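Local coordinates for protein condensin complex subunit 3 (Schizosaccharomyces pombe, PDB 5OQR) that serves as a regulatory subunit of condensin, the complex that converts interphase chromatin into condensed mitotic chromosomes, at residues L597-D601 and E602-K606; L627-F630 and F631-A635; G637-E640 and N641-I645. All coordinates share one frame; numbering follows the deposited sequence.

Contact 1. Residues L597-D601 and E602-K606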
ATOM      1  N   LEU A 597      -9.741  -0.152 -24.362  1.00 33.59           N
ATOM      2  CA  LEU A 597      -9.897  -0.289 -25.803  1.00 37.00           C
ATOM      3  C   LEU A 597      -9.442  -1.630 -26.363  1.00 33.81           C
ATOM      4  O   LEU A 597      -9.814  -1.957 -27.492  1.00 32.64           O
ATOM      5  CB  LEU A 597      -9.112   0.822 -26.518  1.00 28.29           C
ATOM      6  CG  LEU A 597      -9.882   2.039 -27.035  1.00 30.43           C
ATOM      7  CD1 LEU A 597     -10.851   2.589 -26.006  1.00 33.26           C
ATOM      8  CD2 LEU A 597      -8.905   3.119 -27.464  1.00 31.28           C
ATOM      9  N   HIS A 598      -8.665  -2.410 -25.615  1.00 32.28           N
ATOM     10  CA  HIS A 598      -7.944  -3.550 -26.175  1.00 30.63           C
ATOM     11  C   HIS A 598      -7.135  -3.097 -27.388  1.00 31.20           C
ATOM     12  O   HIS A 598      -7.335  -3.542 -28.518  1.00 43.93           O
ATOM     13  CB  HIS A 598      -8.893  -4.696 -26.539  1.00 26.94           C
ATOM     14  CG  HIS A 598      -9.369  -5.484 -25.360  1.00 30.23           C
ATOM     15  ND1 HIS A 598      -8.506  -6.071 -24.460  1.00 35.98           N
ATOM     16  CD2 HIS A 598     -10.617  -5.791 -24.938  1.00 36.62           C
ATOM     17  CE1 HIS A 598      -9.202  -6.698 -23.530  1.00 41.26           C
ATOM     18  NE2 HIS A 598     -10.486  -6.545 -23.796  1.00 40.73           N
ATOM     19  N   TYR A 599      -6.210  -2.180 -27.123  1.00 32.72           N
ATOM     20  CA  TYR A 599      -5.442  -1.500 -28.163  1.00 32.96           C
ATOM     21  C   TYR A 599      -4.142  -2.259 -28.382  1.00 37.50           C
ATOM     22  O   TYR A 599      -3.116  -1.974 -27.762  1.00 34.80           O
ATOM     23  CB  TYR A 599      -5.195  -0.050 -27.768  1.00 33.75           C
ATOM     24  CG  TYR A 599      -4.395   0.756 -28.766  1.00 32.25           C
ATOM     25  CD1 TYR A 599      -4.984   1.251 -29.918  1.00 32.34           C
ATOM     26  CD2 TYR A 599      -3.055   1.035 -28.547  1.00 33.04           C
ATOM     27  CE1 TYR A 599      -4.261   1.990 -30.829  1.00 30.56           C
ATOM     28  CE2 TYR A 599      -2.322   1.774 -29.452  1.00 36.28           C
ATOM     29  CZ  TYR A 599      -2.931   2.250 -30.592  1.00 35.61           C
ATOM     30  OH  TYR A 599      -2.208   2.989 -31.500  1.00 35.80           O
ATOM     31  N   ARG A 600      -4.188  -3.244 -29.279  1.00 44.55           N
ATOM     32  CA  ARG A 600      -3.003  -4.004 -29.672  1.00 33.36           C
ATOM     33  C   ARG A 600      -2.353  -4.675 -28.465  1.00 34.78           C
ATOM     34  O   ARG A 600      -1.138  -4.611 -28.270  1.00 38.17           O
ATOM     35  CB  ARG A 600      -2.002  -3.101 -30.394  1.00 36.85           C
ATOM     36  CG  ARG A 600      -2.642  -2.009 -31.234  1.00 32.71           C
ATOM     37  CD  ARG A 600      -1.601  -1.223 -32.005  1.00 39.89           C
ATOM     38  NE  ARG A 600      -1.093  -1.967 -33.153  1.00 46.58           N
ATOM     39  CZ  ARG A 600      -0.055  -1.591 -33.892  1.00 43.28           C
ATOM     40  NH1 ARG A 600       0.327  -2.334 -34.919  1.00 62.87           N
ATOM     41  NH2 ARG A 600       0.606  -0.480 -33.605  1.00 53.18           N
ATOM     42  N   ASP A 601      -3.182  -5.324 -27.643  1.00 34.21           N
ATOM     43  CA  ASP A 601      -2.697  -5.930 -26.407  1.00 38.91           C
ATOM     44  C   ASP A 601      -1.445  -6.757 -26.660  1.00 39.91           C
ATOM     45  O   ASP A 601      -0.419  -6.572 -26.001  1.00 38.97           O
ATOM     46  CB  ASP A 601      -3.781  -6.811 -25.784  1.00 38.07           C
ATOM     47  CG  ASP A 601      -5.131  -6.138 -25.746  1.00 39.20           C
ATOM     48  OD1 ASP A 601      -5.445  -5.395 -26.694  1.00 40.10           O
ATOM     49  OD2 ASP A 601      -5.881  -6.359 -24.774  1.00 38.13           O
ATOM     50  N   GLU A 602      -1.522  -7.672 -27.627  1.00 55.72           N
ATOM     51  CA  GLU A 602      -0.406  -8.566 -27.926  1.00 55.86           C
ATOM     52  C   GLU A 602       0.891  -7.791 -28.106  1.00 51.10           C
ATOM     53  O   GLU A 602       1.948  -8.205 -27.613  1.00 44.07           O
ATOM     54  CB  GLU A 602      -0.707  -9.380 -29.187  1.00 68.04           C
ATOM     55  CG  GLU A 602      -2.145  -9.890 -29.306  1.00 70.68           C
ATOM     56  CD  GLU A 602      -3.089  -8.877 -29.942  1.00 78.41           C
ATOM     57  OE1 GLU A 602      -2.613  -8.001 -30.695  1.00 80.38           O
ATOM     58  OE2 GLU A 602      -4.307  -8.947 -29.670  1.00 69.96           O
ATOM     59  N   LEU A 603       0.831  -6.661 -28.810  1.00 47.61           N
ATOM     60  CA  LEU A 603       2.043  -5.923 -29.147  1.00 41.32           C
ATOM     61  C   LEU A 603       2.640  -5.240 -27.922  1.00 35.96           C
ATOM     62  O   LEU A 603       3.867  -5.157 -27.791  1.00 35.93           O
ATOM     63  CB  LEU A 603       1.734  -4.900 -30.240  1.00 43.75           C
ATOM     64  CG  LEU A 603       2.929  -4.123 -30.796  1.00 55.24           C
ATOM     65  CD1 LEU A 603       3.844  -5.030 -31.598  1.00 62.58           C
ATOM     66  CD2 LEU A 603       2.458  -2.945 -31.640  1.00 47.67           C
ATOM     67  N   PHE A 604       1.798  -4.746 -27.017  1.00 35.02           N
ATOM     68  CA  PHE A 604       2.279  -4.020 -25.847  1.00 38.89           C
ATOM     69  C   PHE A 604       2.463  -4.910 -24.630  1.00 36.24           C
ATOM     70  O   PHE A 604       3.276  -4.588 -23.756  1.00 37.69           O
ATOM     71  CB  PHE A 604       1.310  -2.887 -25.492  1.00 29.35           C
ATOM     72  CG  PHE A 604       1.383  -1.714 -26.422  1.00 28.56           C
ATOM     73  CD1 PHE A 604       2.446  -0.834 -26.361  1.00 33.29           C
ATOM     74  CD2 PHE A 604       0.388  -1.489 -27.354  1.00 28.96           C
ATOM     75  CE1 PHE A 604       2.520   0.245 -27.214  1.00 36.01           C
ATOM     76  CE2 PHE A 604       0.455  -0.412 -28.210  1.00 33.15           C
ATOM     77  CZ  PHE A 604       1.522   0.457 -28.141  1.00 38.25           C
ATOM     78  N   LEU A 605       1.728  -6.019 -24.549  1.00 35.06           N
ATOM     79  CA  LEU A 605       1.762  -6.844 -23.347  1.00 29.65           C
ATOM     80  C   LEU A 605       3.176  -7.315 -23.030  1.00 29.73           C
ATOM     81  O   LEU A 605       3.568  -7.378 -21.861  1.00 35.67           O
ATOM     82  CB  LEU A 605       0.821  -8.038 -23.525  1.00 34.42           C
ATOM     83  CG  LEU A 605      -0.070  -8.527 -22.383  1.00 39.09           C
ATOM     84  CD1 LEU A 605      -0.531  -7.425 -21.449  1.00 31.33           C
ATOM     85  CD2 LEU A 605      -1.280  -9.218 -22.997  1.00 39.48           C
ATOM     86  N   LYS A 606       3.963  -7.644 -24.060  1.00 32.79           N
ATOM     87  CA  LYS A 606       5.319  -8.127 -23.808  1.00 35.27           C
ATOM     88  C   LYS A 606       6.253  -6.995 -23.407  1.00 32.22           C
ATOM     89  O   LYS A 606       6.920  -7.116 -22.365  1.00 36.07           O
ATOM     90  CB  LYS A 606       5.830  -8.900 -25.029  1.00 42.57           C
ATOM     91  CG  LYS A 606       7.231  -9.475 -24.879  1.00 35.43           C
ATOM     92  CD  LYS A 606       7.953  -9.505 -26.212  1.00 42.55           C
ATOM     93  CE  LYS A 606       9.353 -10.073 -26.069  1.00 62.68           C
ATOM     94  NZ  LYS A 606      10.257  -9.619 -27.159  1.00 85.54           N
TER
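Tyr599 swings its ring out with CG anti to the backbone N (chi1 179°), while Phe604 takes the other course, CG opposite its carbonyl carbon (chi1 -74°), and the two rings come together at their CE2 atoms, 3.7 Å apart. They meet at a slant, and Phe604 also turns its edge to the backbone of Tyr599, with CD2 3.6 Å from Tyr599 O. Arg600 lies between them in sequence; its CG rests over the centre of one face of the Tyr599 ring. Beyond that the chain bends, and Leu603, running alongside, sets its CD2 over one face of the guanidinium, 3.6 Å from Arg600 CZ. The guanidinium's NH2 is hydrogen-bonded to Ser567 OG on helix 563-574, whose Phe571 stacks on Phe604.

Underneath, the backbone starts helix 601-613, with Arg600 as N-cap. Arg600 O accepts Phe604 N at 3.2 Å, and Asp601 O accepts Leu605 N at 2.7 Å. On the other flank of the turn, His598 ND1 donates to Asp601 OD2 at 2.7 Å. The oxygen lies in the imidazole plane and receives the bond on its syn lone pair. Tyr634 OH of helix 621-635 is hydrogen-bonded to the same oxygen. One carboxylate oxygen of a buried aspartate is thus gripped twice, which probably favours its ionised form, as would the helix N-terminus beside it, and the geometry is consistent with a proton on ND1 of His598.

Contact 2. Residues L627-F630 and F631-A635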
ATOM      1  N   LEU A 627       1.454  -0.329 -12.956  1.00 44.25           N
ATOM      2  CA  LEU A 627       1.433  -1.685 -13.489  1.00 39.58           C
ATOM      3  C   LEU A 627       1.203  -2.705 -12.386  1.00 38.45           C
ATOM      4  O   LEU A 627       0.660  -3.784 -12.647  1.00 36.34           O
ATOM      5  CB  LEU A 627       2.734  -1.976 -14.233  1.00 31.99           C
ATOM      6  CG  LEU A 627       3.028  -1.077 -15.436  1.00 32.67           C
ATOM      7  CD1 LEU A 627       4.272  -1.558 -16.153  1.00 31.87           C
ATOM      8  CD2 LEU A 627       1.849  -1.014 -16.401  1.00 31.74           C
ATOM      9  N   GLY A 628       1.596  -2.381 -11.153  1.00 36.79           N
ATOM     10  CA  GLY A 628       1.223  -3.220 -10.031  1.00 39.84           C
ATOM     11  C   GLY A 628      -0.277  -3.354  -9.885  1.00 38.11           C
ATOM     12  O   GLY A 628      -0.769  -4.355  -9.362  1.00 38.62           O
ATOM     13  N   TYR A 629      -1.023  -2.351 -10.346  1.00 35.46           N
ATOM     14  CA  TYR A 629      -2.479  -2.390 -10.315  1.00 35.77           C
ATOM     15  C   TYR A 629      -3.076  -2.898 -11.619  1.00 38.43           C
ATOM     16  O   TYR A 629      -4.141  -3.524 -11.603  1.00 37.98           O
ATOM     17  CB  TYR A 629      -3.035  -0.994 -10.013  1.00 41.14           C
ATOM     18  CG  TYR A 629      -4.535  -0.896 -10.170  1.00 39.04           C
ATOM     19  CD1 TYR A 629      -5.097  -0.320 -11.300  1.00 42.40           C
ATOM     20  CD2 TYR A 629      -5.386  -1.396  -9.200  1.00 39.10           C
ATOM     21  CE1 TYR A 629      -6.465  -0.238 -11.453  1.00 44.83           C
ATOM     22  CE2 TYR A 629      -6.754  -1.319  -9.342  1.00 44.11           C
ATOM     23  CZ  TYR A 629      -7.288  -0.740 -10.470  1.00 47.48           C
ATOM     24  OH  TYR A 629      -8.656  -0.665 -10.612  1.00 51.52           O
ATOM     25  N   PHE A 630      -2.407  -2.653 -12.746  1.00 38.89           N
ATOM     26  CA  PHE A 630      -2.979  -2.994 -14.045  1.00 36.76           C
ATOM     27  C   PHE A 630      -2.970  -4.500 -14.285  1.00 36.12           C
ATOM     28  O   PHE A 630      -3.993  -5.083 -14.662  1.00 36.96           O
ATOM     29  CB  PHE A 630      -2.215  -2.266 -15.150  1.00 41.58           C
ATOM     30  CG  PHE A 630      -2.240  -2.973 -16.474  1.00 42.64           C
ATOM     31  CD1 PHE A 630      -1.219  -3.839 -16.828  1.00 44.01           C
ATOM     32  CD2 PHE A 630      -3.279  -2.771 -17.364  1.00 35.94           C
ATOM     33  CE1 PHE A 630      -1.237  -4.493 -18.040  1.00 38.94           C
ATOM     34  CE2 PHE A 630      -3.300  -3.422 -18.580  1.00 35.21           C
ATOM     35  CZ  PHE A 630      -2.279  -4.284 -18.917  1.00 37.65           C
ATOM     36  N   PHE A 631      -1.822  -5.149 -14.082  1.00 33.27           N
ATOM     37  CA  PHE A 631      -1.708  -6.564 -14.432  1.00 32.50           C
ATOM     38  C   PHE A 631      -2.770  -7.419 -13.758  1.00 29.49           C
ATOM     39  O   PHE A 631      -3.423  -8.216 -14.452  1.00 30.82           O
ATOM     40  CB  PHE A 631      -0.295  -7.066 -14.114  1.00 29.93           C
ATOM     41  CG  PHE A 631       0.740  -6.654 -15.124  1.00 31.19           C
ATOM     42  CD1 PHE A 631       0.606  -7.006 -16.454  1.00 30.25           C
ATOM     43  CD2 PHE A 631       1.848  -5.923 -14.742  1.00 33.43           C
ATOM     44  CE1 PHE A 631       1.551  -6.628 -17.386  1.00 33.35           C
ATOM     45  CE2 PHE A 631       2.798  -5.542 -15.670  1.00 34.31           C
ATOM     46  CZ  PHE A 631       2.648  -5.897 -16.994  1.00 31.88           C
ATOM     47  N   PRO A 632      -3.010  -7.316 -12.450  1.00 33.94           N
ATOM     48  CA  PRO A 632      -4.108  -8.103 -11.865  1.00 36.36           C
ATOM     49  C   PRO A 632      -5.469  -7.754 -12.443  1.00 37.88           C
ATOM     50  O   PRO A 632      -6.288  -8.648 -12.677  1.00 45.05           O
ATOM     51  CB  PRO A 632      -4.020  -7.766 -10.369  1.00 35.12           C
ATOM     52  CG  PRO A 632      -2.644  -7.266 -10.165  1.00 32.41           C
ATOM     53  CD  PRO A 632      -2.264  -6.571 -11.425  1.00 32.65           C
ATOM     54  N   VAL A 633      -5.733  -6.467 -12.676  1.00 35.97           N
ATOM     55  CA  VAL A 633      -7.025  -6.050 -13.217  1.00 42.45           C
ATOM     56  C   VAL A 633      -7.209  -6.600 -14.623  1.00 37.16           C
ATOM     57  O   VAL A 633      -8.279  -7.106 -14.980  1.00 35.81           O
ATOM     58  CB  VAL A 633      -7.138  -4.513 -13.190  1.00 44.29           C
ATOM     59  CG1 VAL A 633      -8.266  -4.016 -14.095  1.00 38.19           C
ATOM     60  CG2 VAL A 633      -7.362  -4.036 -11.775  1.00 46.89           C
ATOM     61  N   TYR A 634      -6.168  -6.495 -15.447  1.00 36.64           N
ATOM     62  CA  TYR A 634      -6.254  -6.963 -16.825  1.00 36.04           C
ATOM     63  C   TYR A 634      -6.296  -8.484 -16.882  1.00 37.54           C
ATOM     64  O   TYR A 634      -7.157  -9.069 -17.548  1.00 39.42           O
ATOM     65  CB  TYR A 634      -5.068  -6.416 -17.617  1.00 28.64           C
ATOM     66  CG  TYR A 634      -5.023  -6.818 -19.072  1.00 32.41           C
ATOM     67  CD1 TYR A 634      -4.245  -7.889 -19.489  1.00 41.18           C
ATOM     68  CD2 TYR A 634      -5.741  -6.119 -20.030  1.00 35.88           C
ATOM     69  CE1 TYR A 634      -4.190  -8.256 -20.816  1.00 38.72           C
ATOM     70  CE2 TYR A 634      -5.691  -6.480 -21.361  1.00 38.21           C
ATOM     71  CZ  TYR A 634      -4.914  -7.549 -21.748  1.00 37.72           C
ATOM     72  OH  TYR A 634      -4.861  -7.912 -23.071  1.00 37.76           O
ATOM     73  N   ALA A 635      -5.383  -9.144 -16.168  1.00 39.72           N
ATOM     74  CA  ALA A 635      -5.281 -10.599 -16.245  1.00 33.62           C
ATOM     75  C   ALA A 635      -6.524 -11.273 -15.681  1.00 33.81           C
ATOM     76  O   ALA A 635      -7.088 -12.177 -16.306  1.00 40.27           O
ATOM     77  CB  ALA A 635      -4.033 -11.073 -15.502  1.00 32.59           C
TER
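Phe630, Phe631 and Tyr634 form an aromatic cluster on the last turns of helix 621-635, one of the helices of this alpha-solenoid. The dense part is on the buried side. Phe630 presents its edge to the face of Phe631 in a T-shaped pair, centroids 5.0 Å apart and planes at 63°. Tyr634 runs beside Phe630 and lays its CB over one Phe630 face, a CH-pi contact, 3.6 Å from CE2; the two rings are near parallel but slid apart, so they barely overlap. Leu627 CB completes this side at 3.8 Å from Phe631 CE2. Leu594 of helix 580-597 covers Phe630 and Tyr634, and Trp682 stacks on Phe631.

The other side is more open, with Tyr629, Pro632 and Val633 all partly exposed and Tyr629 also packing on a polar side chain of another protein's chain. Pro632 has no N-H to give to the preceding turn, and the helix kinks there, its CD 3.4 Å from Gly628 O. Phe631 N bonds Leu627 O before it, and Tyr634 N bonds Phe630 O two residues after it. Val633 CG2 lies over one face of the Tyr629 ring, again CH-pi, 3.5 Å from Tyr629 CZ.

Contact 3. Residues G637-E640 and N641-I645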
ATOM      1  N   GLY A 637      -9.513 -10.149 -15.205  1.00 39.50           N
ATOM      2  CA  GLY A 637     -10.796  -9.649 -15.652  1.00 45.48           C
ATOM      3  C   GLY A 637     -11.476 -10.551 -16.661  1.00 43.42           C
ATOM      4  O   GLY A 637     -12.703 -10.677 -16.659  1.00 51.50           O
ATOM      5  N   ALA A 638     -10.693 -11.188 -17.528  1.00 38.73           N
ATOM      6  CA  ALA A 638     -11.254 -12.001 -18.595  1.00 43.86           C
ATOM      7  C   ALA A 638     -10.342 -13.185 -18.872  1.00 43.43           C
ATOM      8  O   ALA A 638      -9.118 -13.090 -18.742  1.00 41.22           O
ATOM      9  CB  ALA A 638     -11.452 -11.182 -19.875  1.00 43.20           C
ATOM     10  N   HIS A 639     -10.955 -14.306 -19.256  1.00 45.08           N
ATOM     11  CA  HIS A 639     -10.183 -15.467 -19.687  1.00 43.51           C
ATOM     12  C   HIS A 639      -9.309 -15.129 -20.888  1.00 44.60           C
ATOM     13  O   HIS A 639      -8.195 -15.648 -21.021  1.00 38.52           O
ATOM     14  CB  HIS A 639     -11.123 -16.622 -20.026  1.00 44.93           C
ATOM     15  CG  HIS A 639     -10.509 -17.659 -20.915  1.00 47.61           C
ATOM     16  ND1 HIS A 639      -9.799 -18.734 -20.427  1.00 50.52           N
ATOM     17  CD2 HIS A 639     -10.495 -17.780 -22.263  1.00 46.55           C
ATOM     18  CE1 HIS A 639      -9.376 -19.473 -21.435  1.00 48.28           C
ATOM     19  NE2 HIS A 639      -9.784 -18.916 -22.561  1.00 49.33           N
ATOM     20  N   GLU A 640      -9.802 -14.263 -21.775  1.00 43.52           N
ATOM     21  CA  GLU A 640      -9.053 -13.931 -22.980  1.00 38.88           C
ATOM     22  C   GLU A 640      -7.803 -13.124 -22.663  1.00 38.61           C
ATOM     23  O   GLU A 640      -6.838 -13.157 -23.435  1.00 36.72           O
ATOM     24  CB  GLU A 640      -9.940 -13.161 -23.957  1.00 40.78           C
ATOM     25  CG  GLU A 640     -11.103 -13.960 -24.516  1.00 44.25           C
ATOM     26  CD  GLU A 640     -12.240 -14.126 -23.525  1.00 56.54           C
ATOM     27  OE1 GLU A 640     -12.157 -13.549 -22.422  1.00 48.07           O
ATOM     28  OE2 GLU A 640     -13.216 -14.836 -23.846  1.00 78.74           O
ATOM     29  N   ASN A 641      -7.796 -12.395 -21.546  1.00 35.29           N
ATOM     30  CA  ASN A 641      -6.607 -11.638 -21.175  1.00 38.07           C
ATOM     31  C   ASN A 641      -5.511 -12.558 -20.663  1.00 33.72           C
ATOM     32  O   ASN A 641      -4.328 -12.342 -20.948  1.00 34.92           O
ATOM     33  CB  ASN A 641      -6.956 -10.586 -20.124  1.00 45.08           C
ATOM     34  CG  ASN A 641      -7.774  -9.447 -20.688  1.00 35.55           C
ATOM     35  OD1 ASN A 641      -7.861  -9.272 -21.901  1.00 36.39           O
ATOM     36  ND2 ASN A 641      -8.373  -8.658 -19.807  1.00 40.95           N
ATOM     37  N   GLN A 642      -5.882 -13.588 -19.901  1.00 31.16           N
ATOM     38  CA  GLN A 642      -4.896 -14.568 -19.462  1.00 32.19           C
ATOM     39  C   GLN A 642      -4.289 -15.296 -20.653  1.00 31.99           C
ATOM     40  O   GLN A 642      -3.093 -15.603 -20.658  1.00 32.45           O
ATOM     41  CB  GLN A 642      -5.536 -15.559 -18.492  1.00 29.24           C
ATOM     42  CG  GLN A 642      -6.082 -14.911 -17.234  1.00 32.03           C
ATOM     43  CD  GLN A 642      -6.516 -15.920 -16.191  1.00 33.02           C
ATOM     44  OE1 GLN A 642      -7.414 -16.724 -16.423  1.00 36.56           O
ATOM     45  NE2 GLN A 642      -5.876 -15.882 -15.031  1.00 35.88           N
ATOM     46  N   TRP A 643      -5.099 -15.563 -21.679  1.00 33.67           N
ATOM     47  CA  TRP A 643      -4.593 -16.235 -22.870  1.00 26.76           C
ATOM     48  C   TRP A 643      -3.538 -15.390 -23.571  1.00 28.70           C
ATOM     49  O   TRP A 643      -2.498 -15.907 -23.996  1.00 38.94           O
ATOM     50  CB  TRP A 643      -5.751 -16.546 -23.817  1.00 30.10           C
ATOM     51  CG  TRP A 643      -5.388 -17.440 -24.961  1.00 29.70           C
ATOM     52  CD1 TRP A 643      -4.837 -17.069 -26.149  1.00 32.87           C
ATOM     53  CD2 TRP A 643      -5.563 -18.860 -25.029  1.00 28.33           C
ATOM     54  NE1 TRP A 643      -4.654 -18.165 -26.951  1.00 33.25           N
ATOM     55  CE2 TRP A 643      -5.093 -19.279 -26.286  1.00 27.91           C
ATOM     56  CE3 TRP A 643      -6.070 -19.818 -24.147  1.00 29.15           C
ATOM     57  CZ2 TRP A 643      -5.112 -20.613 -26.684  1.00 27.00           C
ATOM     58  CZ3 TRP A 643      -6.088 -21.138 -24.542  1.00 28.96           C
ATOM     59  CH2 TRP A 643      -5.614 -21.523 -25.800  1.00 26.80           C
ATOM     60  N   ARG A 644      -3.786 -14.086 -23.700  1.00 28.61           N
ATOM     61  CA  ARG A 644      -2.820 -13.205 -24.348  1.00 29.13           C
ATOM     62  C   ARG A 644      -1.494 -13.180 -23.602  1.00 31.76           C
ATOM     63  O   ARG A 644      -0.438 -13.016 -24.222  1.00 30.12           O
ATOM     64  CB  ARG A 644      -3.386 -11.788 -24.447  1.00 36.47           C
ATOM     65  CG  ARG A 644      -4.642 -11.666 -25.284  1.00 38.02           C
ATOM     66  CD  ARG A 644      -5.098 -10.222 -25.366  1.00 43.29           C
ATOM     67  NE  ARG A 644      -6.357 -10.073 -26.093  1.00 48.87           N
ATOM     68  CZ  ARG A 644      -7.553  -9.942 -25.529  1.00 45.28           C
ATOM     69  NH1 ARG A 644      -7.686  -9.933 -24.209  1.00 50.00           N
ATOM     70  NH2 ARG A 644      -8.630  -9.813 -26.290  1.00 43.65           N
ATOM     71  N   ILE A 645      -1.524 -13.332 -22.278  1.00 32.42           N
ATOM     72  CA  ILE A 645      -0.291 -13.289 -21.499  1.00 32.43           C
ATOM     73  C   ILE A 645       0.500 -14.576 -21.691  1.00 31.95           C
ATOM     74  O   ILE A 645       1.731 -14.552 -21.796  1.00 35.05           O
ATOM     75  CB  ILE A 645      -0.612 -13.026 -20.016  1.00 38.50           C
ATOM     76  CG1 ILE A 645      -1.319 -11.676 -19.865  1.00 34.65           C
ATOM     77  CG2 ILE A 645       0.664 -13.049 -19.173  1.00 31.97           C
ATOM     78  CD1 ILE A 645      -1.899 -11.427 -18.492  1.00 30.88           C
TER
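Ala638 meets Asn641, His639 meets Trp643 and Glu640 meets Arg644 in a local contact, three and four residues apart, over the first turn of helix 639-661, just after the short connection from helix 621-635. Ala638 is the N-cap. Its carbonyl oxygen takes two bonds, both weak, from Asn641 N at 3.2 Å and from Gln642 N at 3.5 Å. From there the regular pattern sets in: Trp643 N donates to His639 O at 3.2 Å, and Arg644 N reaches Glu640 O at the same 3.2 Å.

The side chains add little of their own across the turn. His639 and Trp643 both have CG anti to the backbone N (chi1 159° and -170°), which points both rings the same way along the side of the helix, and His639 NE2 comes to 4.1 Å from Trp643 CE3 without a stack. Trp643 finds its ring partner in His709 of helix 706-717, whose Val706 also touches both residues. Glu640 turns its carboxylate away, and its OE1 stays 6.0 Å from Arg644 NH1, too far for a salt bridge. Arg644 instead lays its CG against the backbone, 3.2 Å from Glu640 O, while its NE makes a long, weak ion pair with Asp601 OD2.

Two buried amides take their partners from neighbouring parts of the chain. Asn641 packs its ND2 against Ala638 CB, at 4.0 Å, and gives that nitrogen to Tyr634 O at the end of the preceding helix. Gln642, extended beyond CG, sends NE2 to the carbonyl oxygens of Trp682 and Asp684. The arrangement is that of a helix N-terminus following a tight interhelical turn, as in the stacked antiparallel helices of HEAT-type alpha-solenoids.

From the N-terminal side, contact 1 comes first, where the chain leaves helix 580-597 and enters helix 601-613. Contact 2 follows at the C-terminal end of helix 621-635, and contact 3 opens helix 639-661 immediately afterwards. Each closes only a turn, and the three run in series, none crossing or enclosing another. In space they gather, centres about 11 to 13 Å apart. Tyr634 is the residue that joins contact 2 to both others, and Ala635 CB packs on Ile645 CD1 between contacts 2 and 3. Arg644 of contact 3 packs on Leu605 and His598, joining contacts 1 and 3 directly, so the ends of four successive helices meet.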